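Local coordinates for transcription initiation factor TFIID subunit 6 (Drosophila melanogaster, PDB 1TAF), which is a subunit of TFIID, the multiprotein complex that mediates promoter responses to activators and repressors, and pairs with another protein through its histone-fold domain, at residues L24-D27 / A28-L32; M12-I15 / A16-G20; S6-A9 / E10-K13. All blocks are in the same frame, centred on the assembly; numbering follows the deposited sequence.

Contact 1. Residues L24-D27 / A28-L32. With ZN (zinc ion), chain D; ZN (zinc ion), chain G.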
ATOM      1  N   LEU B  24     -17.644  14.506   2.785  1.00 12.29           N
ATOM      2  CA  LEU B  24     -17.609  13.676   1.593  1.00 12.66           C
ATOM      3  C   LEU B  24     -18.789  14.072   0.741  1.00 11.68           C
ATOM      4  O   LEU B  24     -19.863  14.375   1.261  1.00 10.54           O
ATOM      5  CB  LEU B  24     -17.801  12.195   1.916  1.00 10.99           C
ATOM      6  CG  LEU B  24     -16.933  11.514   2.954  1.00 12.84           C
ATOM      7  CD1 LEU B  24     -17.341  10.040   3.065  1.00  9.19           C
ATOM      8  CD2 LEU B  24     -15.480  11.665   2.543  1.00 13.28           C
ATOM      9  N   SER B  25     -18.581  14.050  -0.568  1.00 11.70           N
ATOM     10  CA  SER B  25     -19.646  14.325  -1.511  1.00 11.29           C
ATOM     11  C   SER B  25     -20.595  13.118  -1.378  1.00 10.38           C
ATOM     12  O   SER B  25     -20.164  12.025  -0.980  1.00  9.11           O
ATOM     13  CB  SER B  25     -19.061  14.399  -2.917  1.00 11.38           C
ATOM     14  OG  SER B  25     -18.024  15.367  -2.970  1.00 15.41           O
ATOM     15  N   ASP B  26     -21.874  13.298  -1.693  1.00  8.94           N
ATOM     16  CA  ASP B  26     -22.821  12.194  -1.568  1.00  8.58           C
ATOM     17  C   ASP B  26     -22.451  11.017  -2.449  1.00  7.60           C
ATOM     18  O   ASP B  26     -22.581   9.877  -2.029  1.00  7.03           O
ATOM     19  CB  ASP B  26     -24.258  12.645  -1.871  1.00  9.78           C
ATOM     20  CG  ASP B  26     -24.783  13.638  -0.851  1.00 14.20           C
ATOM     21  OD1 ASP B  26     -24.255  13.683   0.282  1.00 13.68           O
ATOM     22  OD2 ASP B  26     -25.727  14.386  -1.186  1.00 16.48           O
ATOM     23  N   ASP B  27     -21.987  11.287  -3.668  1.00  7.55           N
ATOM     24  CA  ASP B  27     -21.606  10.204  -4.572  1.00  8.95           C
ATOM     25  C   ASP B  27     -20.372   9.430  -4.068  1.00  8.85           C
ATOM     26  O   ASP B  27     -20.267   8.211  -4.255  1.00  8.03           O
ATOM     27  CB  ASP B  27     -21.429  10.708  -6.020  1.00  8.86           C
ATOM     28  CG  ASP B  27     -20.412  11.867  -6.163  1.00 15.16           C
ATOM     29  OD1 ASP B  27     -19.760  12.292  -5.167  1.00 16.58           O
ATOM     30  OD2 ASP B  27     -20.262  12.360  -7.310  1.00 13.18           O
ATOM     31  N   ALA B  28     -19.466  10.139  -3.395  1.00  7.34           N
ATOM     32  CA  ALA B  28     -18.261   9.526  -2.836  1.00  7.66           C
ATOM     33  C   ALA B  28     -18.638   8.602  -1.666  1.00  6.16           C
ATOM     34  O   ALA B  28     -18.175   7.468  -1.596  1.00  7.26           O
ATOM     35  CB  ALA B  28     -17.276  10.606  -2.378  1.00  4.82           C
ATOM     36  N   ALA B  29     -19.504   9.074  -0.772  1.00  5.66           N
ATOM     37  CA  ALA B  29     -19.953   8.263   0.365  1.00  4.55           C
ATOM     38  C   ALA B  29     -20.720   7.029  -0.104  1.00  6.05           C
ATOM     39  O   ALA B  29     -20.544   5.953   0.463  1.00  5.58           O
ATOM     40  CB  ALA B  29     -20.824   9.091   1.317  1.00  4.55           C
ATOM     41  N   LYS B  30     -21.581   7.189  -1.117  1.00  7.64           N
ATOM     42  CA  LYS B  30     -22.364   6.070  -1.664  1.00  8.69           C
ATOM     43  C   LYS B  30     -21.443   5.026  -2.293  1.00  9.27           C
ATOM     44  O   LYS B  30     -21.655   3.815  -2.151  1.00 10.82           O
ATOM     45  CB  LYS B  30     -23.344   6.540  -2.747  1.00 11.83           C
ATOM     46  CG  LYS B  30     -24.295   7.664  -2.351  1.00 21.41           C
ATOM     47  CD  LYS B  30     -25.258   7.274  -1.250  1.00 25.85           C
ATOM     48  CE  LYS B  30     -26.007   8.499  -0.694  1.00 29.89           C
ATOM     49  NZ  LYS B  30     -25.092   9.518  -0.066  1.00 32.10           N
ATOM     50  N   GLU B  31     -20.435   5.490  -3.017  1.00  8.49           N
ATOM     51  CA  GLU B  31     -19.504   4.576  -3.659  1.00  7.60           C
ATOM     52  C   GLU B  31     -18.762   3.759  -2.612  1.00  8.17           C
ATOM     53  O   GLU B  31     -18.654   2.545  -2.732  1.00  8.71           O
ATOM     54  CB  GLU B  31     -18.511   5.349  -4.522  1.00  6.54           C
ATOM     55  CG  GLU B  31     -17.473   4.463  -5.226  1.00 10.90           C
ATOM     56  CD  GLU B  31     -18.079   3.557  -6.289  1.00 12.72           C
ATOM     57  OE1 GLU B  31     -19.236   3.789  -6.709  1.00 16.31           O
ATOM     58  OE2 GLU B  31     -17.391   2.605  -6.712  1.00 15.31           O
ATOM     59  N   LEU B  32     -18.251   4.436  -1.589  1.00  8.44           N
ATOM     60  CA  LEU B  32     -17.516   3.795  -0.505  1.00  8.65           C
ATOM     61  C   LEU B  32     -18.369   2.809   0.282  1.00  6.58           C
ATOM     62  O   LEU B  32     -17.887   1.754   0.677  1.00  5.95           O
ATOM     63  CB  LEU B  32     -16.963   4.848   0.457  1.00 11.45           C
ATOM     64  CG  LEU B  32     -15.498   5.244   0.334  1.00 16.53           C
ATOM     65  CD1 LEU B  32     -15.210   6.306   1.353  1.00 19.40           C
ATOM     66  CD2 LEU B  32     -14.604   4.042   0.568  1.00 17.30           C
TER
HETATM   67 ZN    ZN D2003     -19.208  14.082  -7.215  1.00 20.09          ZN
HETATM   68 ZN    ZN G2001     -15.698   1.798  -6.073  1.00 18.18          ZN
HETATM   69  O   HOH W   1     -20.493  15.789  -6.387  1.00  2.00           O
HETATM   70  O   HOH W   2     -18.752  14.176  -9.223  1.00 17.47           O
HETATM   71  O   HOH W   3     -14.085   3.126  -6.373  1.00  3.92           O

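Contact 2. Residues M12-I15 / A16-G20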
ATOM      1  N   MET B  12     -20.370   6.291   6.337  1.00 10.97           N
ATOM      2  CA  MET B  12     -19.092   6.707   5.751  1.00 12.21           C
ATOM      3  C   MET B  12     -18.762   8.119   6.207  1.00 13.61           C
ATOM      4  O   MET B  12     -17.599   8.478   6.371  1.00 12.85           O
ATOM      5  CB  MET B  12     -19.163   6.682   4.218  1.00 10.54           C
ATOM      6  CG  MET B  12     -19.587   5.353   3.613  1.00  9.64           C
ATOM      7  SD  MET B  12     -18.430   4.022   3.927  1.00 11.78           S
ATOM      8  CE  MET B  12     -19.165   3.233   5.350  1.00  9.83           C
ATOM      9  N   LYS B  13     -19.806   8.922   6.373  1.00 15.27           N
ATOM     10  CA  LYS B  13     -19.671  10.307   6.806  1.00 17.93           C
ATOM     11  C   LYS B  13     -19.141  10.377   8.248  1.00 16.82           C
ATOM     12  O   LYS B  13     -18.264  11.187   8.577  1.00 15.13           O
ATOM     13  CB  LYS B  13     -21.039  10.999   6.735  1.00 21.06           C
ATOM     14  CG  LYS B  13     -21.844  10.734   5.465  1.00 24.03           C
ATOM     15  CD  LYS B  13     -21.415  11.642   4.327  1.00 26.01           C
ATOM     16  CE  LYS B  13     -22.583  11.883   3.365  1.00 29.20           C
ATOM     17  NZ  LYS B  13     -22.206  12.741   2.200  1.00 31.83           N
ATOM     18  N   VAL B  14     -19.695   9.530   9.109  1.00 15.24           N
ATOM     19  CA  VAL B  14     -19.295   9.480  10.503  1.00 13.12           C
ATOM     20  C   VAL B  14     -17.840   9.087  10.593  1.00 13.04           C
ATOM     21  O   VAL B  14     -17.093   9.665  11.365  1.00 13.38           O
ATOM     22  CB  VAL B  14     -20.141   8.461  11.280  1.00 16.28           C
ATOM     23  CG1 VAL B  14     -19.578   8.250  12.682  1.00 14.98           C
ATOM     24  CG2 VAL B  14     -21.588   8.942  11.328  1.00 17.85           C
ATOM     25  N   ILE B  15     -17.448   8.083   9.814  1.00 10.86           N
ATOM     26  CA  ILE B  15     -16.066   7.625   9.806  1.00  9.28           C
ATOM     27  C   ILE B  15     -15.132   8.748   9.326  1.00  8.07           C
ATOM     28  O   ILE B  15     -14.073   8.971   9.912  1.00  7.05           O
ATOM     29  CB  ILE B  15     -15.904   6.352   8.933  1.00  8.60           C
ATOM     30  CG1 ILE B  15     -16.615   5.172   9.598  1.00  6.80           C
ATOM     31  CG2 ILE B  15     -14.425   6.034   8.718  1.00  9.52           C
ATOM     32  CD1 ILE B  15     -16.620   3.908   8.758  1.00  5.89           C
ATOM     33  N   ALA B  16     -15.560   9.487   8.305  1.00  9.09           N
ATOM     34  CA  ALA B  16     -14.765  10.585   7.761  1.00 10.62           C
ATOM     35  C   ALA B  16     -14.482  11.658   8.816  1.00 14.40           C
ATOM     36  O   ALA B  16     -13.360  12.180   8.899  1.00 14.04           O
ATOM     37  CB  ALA B  16     -15.463  11.201   6.559  1.00  8.55           C
ATOM     38  N   GLU B  17     -15.487  11.973   9.633  1.00 15.46           N
ATOM     39  CA  GLU B  17     -15.318  12.971  10.683  1.00 17.97           C
ATOM     40  C   GLU B  17     -14.400  12.484  11.778  1.00 17.35           C
ATOM     41  O   GLU B  17     -13.628  13.256  12.336  1.00 23.65           O
ATOM     42  CB  GLU B  17     -16.649  13.333  11.318  1.00 21.88           C
ATOM     43  CG  GLU B  17     -17.538  14.175  10.469  1.00 25.44           C
ATOM     44  CD  GLU B  17     -18.484  14.999  11.310  1.00 28.83           C
ATOM     45  OE1 GLU B  17     -19.093  14.433  12.255  1.00 28.53           O
ATOM     46  OE2 GLU B  17     -18.597  16.215  11.038  1.00 28.63           O
ATOM     47  N   SER B  18     -14.507  11.205  12.110  1.00 17.18           N
ATOM     48  CA  SER B  18     -13.688  10.622  13.161  1.00 14.34           C
ATOM     49  C   SER B  18     -12.203  10.631  12.835  1.00 13.88           C
ATOM     50  O   SER B  18     -11.372  10.531  13.732  1.00 12.25           O
ATOM     51  CB  SER B  18     -14.155   9.202  13.466  1.00 20.03           C
ATOM     52  OG  SER B  18     -15.518   9.212  13.877  1.00 25.96           O
ATOM     53  N   ILE B  19     -11.864  10.723  11.553  1.00 10.85           N
ATOM     54  CA  ILE B  19     -10.467  10.743  11.171  1.00 10.32           C
ATOM     55  C   ILE B  19     -10.015  12.097  10.651  1.00  8.96           C
ATOM     56  O   ILE B  19      -8.874  12.257  10.227  1.00 11.32           O
ATOM     57  CB  ILE B  19     -10.103   9.614  10.178  1.00 13.26           C
ATOM     58  CG1 ILE B  19     -10.801   9.819   8.826  1.00 13.28           C
ATOM     59  CG2 ILE B  19     -10.423   8.254  10.810  1.00 13.88           C
ATOM     60  CD1 ILE B  19     -10.329   8.854   7.721  1.00 14.49           C
ATOM     61  N   GLY B  20     -10.918  13.064  10.666  1.00  7.17           N
ATOM     62  CA  GLY B  20     -10.556  14.402  10.239  1.00  6.39           C
ATOM     63  C   GLY B  20     -10.325  14.707   8.773  1.00  8.71           C
ATOM     64  O   GLY B  20      -9.696  15.726   8.457  1.00  7.78           O
TER

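Contact 3. Residues S6-A9 / E10-K13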
ATOM      1  N   SER B   6     -26.326  -3.684   2.877  1.00 13.72           N
ATOM      2  CA  SER B   6     -25.136  -2.896   2.665  1.00 12.22           C
ATOM      3  C   SER B   6     -25.036  -1.789   3.697  1.00 10.38           C
ATOM      4  O   SER B   6     -26.035  -1.358   4.263  1.00 10.29           O
ATOM      5  CB  SER B   6     -25.132  -2.316   1.251  1.00 15.43           C
ATOM      6  OG  SER B   6     -26.238  -1.471   1.049  1.00 20.42           O
ATOM      7  N   ILE B   7     -23.808  -1.403   3.998  1.00 10.73           N
ATOM      8  CA  ILE B   7     -23.526  -0.333   4.943  1.00 13.40           C
ATOM      9  C   ILE B   7     -24.065   0.960   4.328  1.00 13.34           C
ATOM     10  O   ILE B   7     -23.972   1.164   3.119  1.00 13.29           O
ATOM     11  CB  ILE B   7     -21.990  -0.229   5.188  1.00 15.27           C
ATOM     12  CG1 ILE B   7     -21.476  -1.490   5.914  1.00 15.55           C
ATOM     13  CG2 ILE B   7     -21.644   1.043   5.948  1.00 16.41           C
ATOM     14  CD1 ILE B   7     -22.086  -1.732   7.312  1.00 11.92           C
ATOM     15  N   SER B   8     -24.651   1.818   5.149  1.00 12.69           N
ATOM     16  CA  SER B   8     -25.210   3.075   4.655  1.00 13.62           C
ATOM     17  C   SER B   8     -24.141   4.096   4.295  1.00 12.32           C
ATOM     18  O   SER B   8     -23.042   4.096   4.865  1.00 12.33           O
ATOM     19  CB  SER B   8     -26.139   3.698   5.704  1.00 12.55           C
ATOM     20  OG  SER B   8     -25.404   4.056   6.867  1.00 15.20           O
ATOM     21  N   ALA B   9     -24.483   4.981   3.366  1.00 10.76           N
ATOM     22  CA  ALA B   9     -23.589   6.048   2.954  1.00  8.99           C
ATOM     23  C   ALA B   9     -23.383   6.993   4.139  1.00 11.28           C
ATOM     24  O   ALA B   9     -22.339   7.635   4.260  1.00  9.94           O
ATOM     25  CB  ALA B   9     -24.194   6.791   1.809  1.00 10.51           C
ATOM     26  N   GLU B  10     -24.373   7.051   5.032  1.00 12.16           N
ATOM     27  CA  GLU B  10     -24.302   7.905   6.221  1.00 14.98           C
ATOM     28  C   GLU B  10     -23.166   7.486   7.165  1.00 15.56           C
ATOM     29  O   GLU B  10     -22.461   8.330   7.731  1.00 16.10           O
ATOM     30  CB  GLU B  10     -25.643   7.894   6.948  1.00 18.98           C
ATOM     31  CG  GLU B  10     -25.707   8.823   8.133  1.00 24.83           C
ATOM     32  CD  GLU B  10     -25.384  10.265   7.772  1.00 32.33           C
ATOM     33  OE1 GLU B  10     -25.747  10.703   6.648  1.00 34.92           O
ATOM     34  OE2 GLU B  10     -24.761  10.956   8.615  1.00 34.65           O
ATOM     35  N   SER B  11     -22.955   6.178   7.288  1.00 13.36           N
ATOM     36  CA  SER B  11     -21.893   5.642   8.129  1.00 12.30           C
ATOM     37  C   SER B  11     -20.508   6.062   7.640  1.00 11.09           C
ATOM     38  O   SER B  11     -19.576   6.164   8.428  1.00 12.24           O
ATOM     39  CB  SER B  11     -21.972   4.114   8.164  1.00 14.12           C
ATOM     40  OG  SER B  11     -23.240   3.685   8.617  1.00 15.81           O
ATOM     41  N   MET B  12     -20.370   6.291   6.337  1.00 10.97           N
ATOM     42  CA  MET B  12     -19.092   6.707   5.751  1.00 12.21           C
ATOM     43  C   MET B  12     -18.762   8.119   6.207  1.00 13.61           C
ATOM     44  O   MET B  12     -17.599   8.478   6.371  1.00 12.85           O
ATOM     45  CB  MET B  12     -19.163   6.682   4.218  1.00 10.54           C
ATOM     46  CG  MET B  12     -19.587   5.353   3.613  1.00  9.64           C
ATOM     47  SD  MET B  12     -18.430   4.022   3.927  1.00 11.78           S
ATOM     48  CE  MET B  12     -19.165   3.233   5.350  1.00  9.83           C
ATOM     49  N   LYS B  13     -19.806   8.922   6.373  1.00 15.27           N
ATOM     50  CA  LYS B  13     -19.671  10.307   6.806  1.00 17.93           C
ATOM     51  C   LYS B  13     -19.141  10.377   8.248  1.00 16.82           C
ATOM     52  O   LYS B  13     -18.264  11.187   8.577  1.00 15.13           O
ATOM     53  CB  LYS B  13     -21.039  10.999   6.735  1.00 21.06           C
ATOM     54  CG  LYS B  13     -21.844  10.734   5.465  1.00 24.03           C
ATOM     55  CD  LYS B  13     -21.415  11.642   4.327  1.00 26.01           C
ATOM     56  CE  LYS B  13     -22.583  11.883   3.365  1.00 29.20           C
ATOM     57  NZ  LYS B  13     -22.206  12.741   2.200  1.00 31.83           N
TER

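Contact 1. Residues L24-D27 / A28-L32
The amide N of Ala-29 lies 3.0 Å from the carbonyl O of Ser-25 in a nearly straight hydrogen bond, and this pair shows how the long central helix of a histone fold begins. Ser-25 sits at the N-cap position, yet its hydroxyl makes no capping bond; OG is instead hydrogen-bonded to the backbone of the partner protein's chain. Two residues on, Glu-31 N bonds to Asp-27 O at 3.0 Å. NZ of Lys-30 comes to 4.3 Å from Asp-26 OD1, too far for a salt bridge. That carboxylate oxygen has its closer cation in Lys-13 of helix 9-18. On the inner side, Leu-24 lays CD1 against the methyl CB of Ala-29 at 4.0 Å, and it also packs on Ala-16 and on an apolar side chain of the partner chain. Asp-27 and Glu-31 each bind a zinc ion through the carboxylate. With CG of Asp-27 set between the backbone N and the carbonyl carbon (chi1 56°), OD2 binds one zinc ion at 2.0 Å, whose shell holds two waters and an acidic side chain of the partner chain. OD1 of Asp-27 lies at a longer 2.8 Å from the same zinc ion. Glu-31, its CG anti to the backbone N (chi1 179°) and its chain bent at chi2, binds a second zinc ion through OE2 at 2.0 Å. OE1 of Glu-31 stays 4.1 Å from that metal, so one oxygen does the binding; Asp-35 and a water are the other ligands. Chemically, the zinc ions would be expected to hold both carboxylates in their ionised form, and the first of them joins the start of this helix to the other protein.

Contact 2. Residues M12-I15 / A16-G20
Ser-18 folds back on Val-14 in the last turn of helix 9-18, the short first helix of the histone fold, which closes at Gly-20 in a Schellman motif. From its root the serine side chain hugs the backbone: CB rests 3.6 Å from the carbonyl O of Val-14 and equally near that of Ile-15. At the tip, OG lies anti to its own carbonyl carbon, beside the backbone N (chi1 -59°), and from there it donates a hydrogen bond to Val-14 O at 3.0 Å. The hydroxyl stands above the carbonyl plane, 35° out of it, whereas Ser-18 N reaches the same oxygen from the opposite face at 3.1 Å. One acceptor is thus gripped by both polar groups of a single residue, and the bond fixes the rotation of a side chain that is otherwise exposed. Deeper in the turn, the methyl CB of Ala-16 sits over the carbonyl oxygens of Met-12 and Lys-13. Met-12 and Ala-16 face inward, where Leu-24 meets both, Met-12 also touches helix 26-53, and apolar side chains of the partner protein's chain pack on each. The end of the helix is held more loosely, since Ile-19 N bonds to Ile-15 O only weakly. Gly-20 then turns with a positive phi of 73°, and its N returns to Glu-17 O at 3.2 Å. CG1 and CG2 of Ile-19 both lie off the end of the carbonyl that its own amide reaches, 3.6 Å and 3.8 Å from Ile-15 O.

Contact 3. Residues S6-A9 / E10-K13
Ser-8 OG donates to Ser-11 OG at 2.8 Å, a hydroxyl-to-hydroxyl hydrogen bond that spans the opening turn of helix 9-18. OG of Ser-8 is placed between its backbone N and carbonyl carbon (chi1 64°), and OG of Ser-11 swings back beside its own N (chi1 -57°), which brings the two hydroxyls together. Ser-11 OG also has a hydrogen bond to an acidic side chain of the partner protein's chain, so Ser-8 acts as a second-shell residue behind an intersubunit bond. Replacing Ser-8 by an alanine would probably leave Ser-11 OG without this neighbour and freer to turn away from the acidic side chain it meets on the partner chain. Backbone support here is slight, for Ser-11 N to Ser-8 O and Met-12 N to Ala-9 O are both weak bonds of 3.2 Å. Around this polar pair, CB of Glu-10 passes 3.8 Å from Ser-8 OG, while the carboxylate end of Glu-10 leads away. On the buried side, Ile-7 and Met-12 cross at about a right angle; CG2 of Ile-7 presses on the terminal methyl CE of Met-12 at 3.4 Å, tighter than usual for two carbons. The same CG2 lies 3.8 Å from CB of Ser-11, and Ile-7 continues onto Leu-40 of helix 26-53 and an apolar side chain of the partner chain. With Ile-7 packed against Met-12 and Ser-11, this is the start of the first helix of a histone fold, set at the heterodimer interface.

From the N terminus, contact 3 comes first, where the incoming loop turns into helix 9-18. Contact 2 takes over on the same helix, sharing Met-12 and Lys-13 with it, and carries the chain to the helix end. After a short connection, contact 1 opens helix 26-53. None of the three encloses another: contacts 3 and 2 overlap end to end, and contact 1 follows in series. Each closes only a turn, but space brings them together, since Lys-13 NZ reaches Asp-26 and Leu-24 O, and the Met-12 chain lies against Ala-29. The short first helix is thereby tied to the start of the long central one.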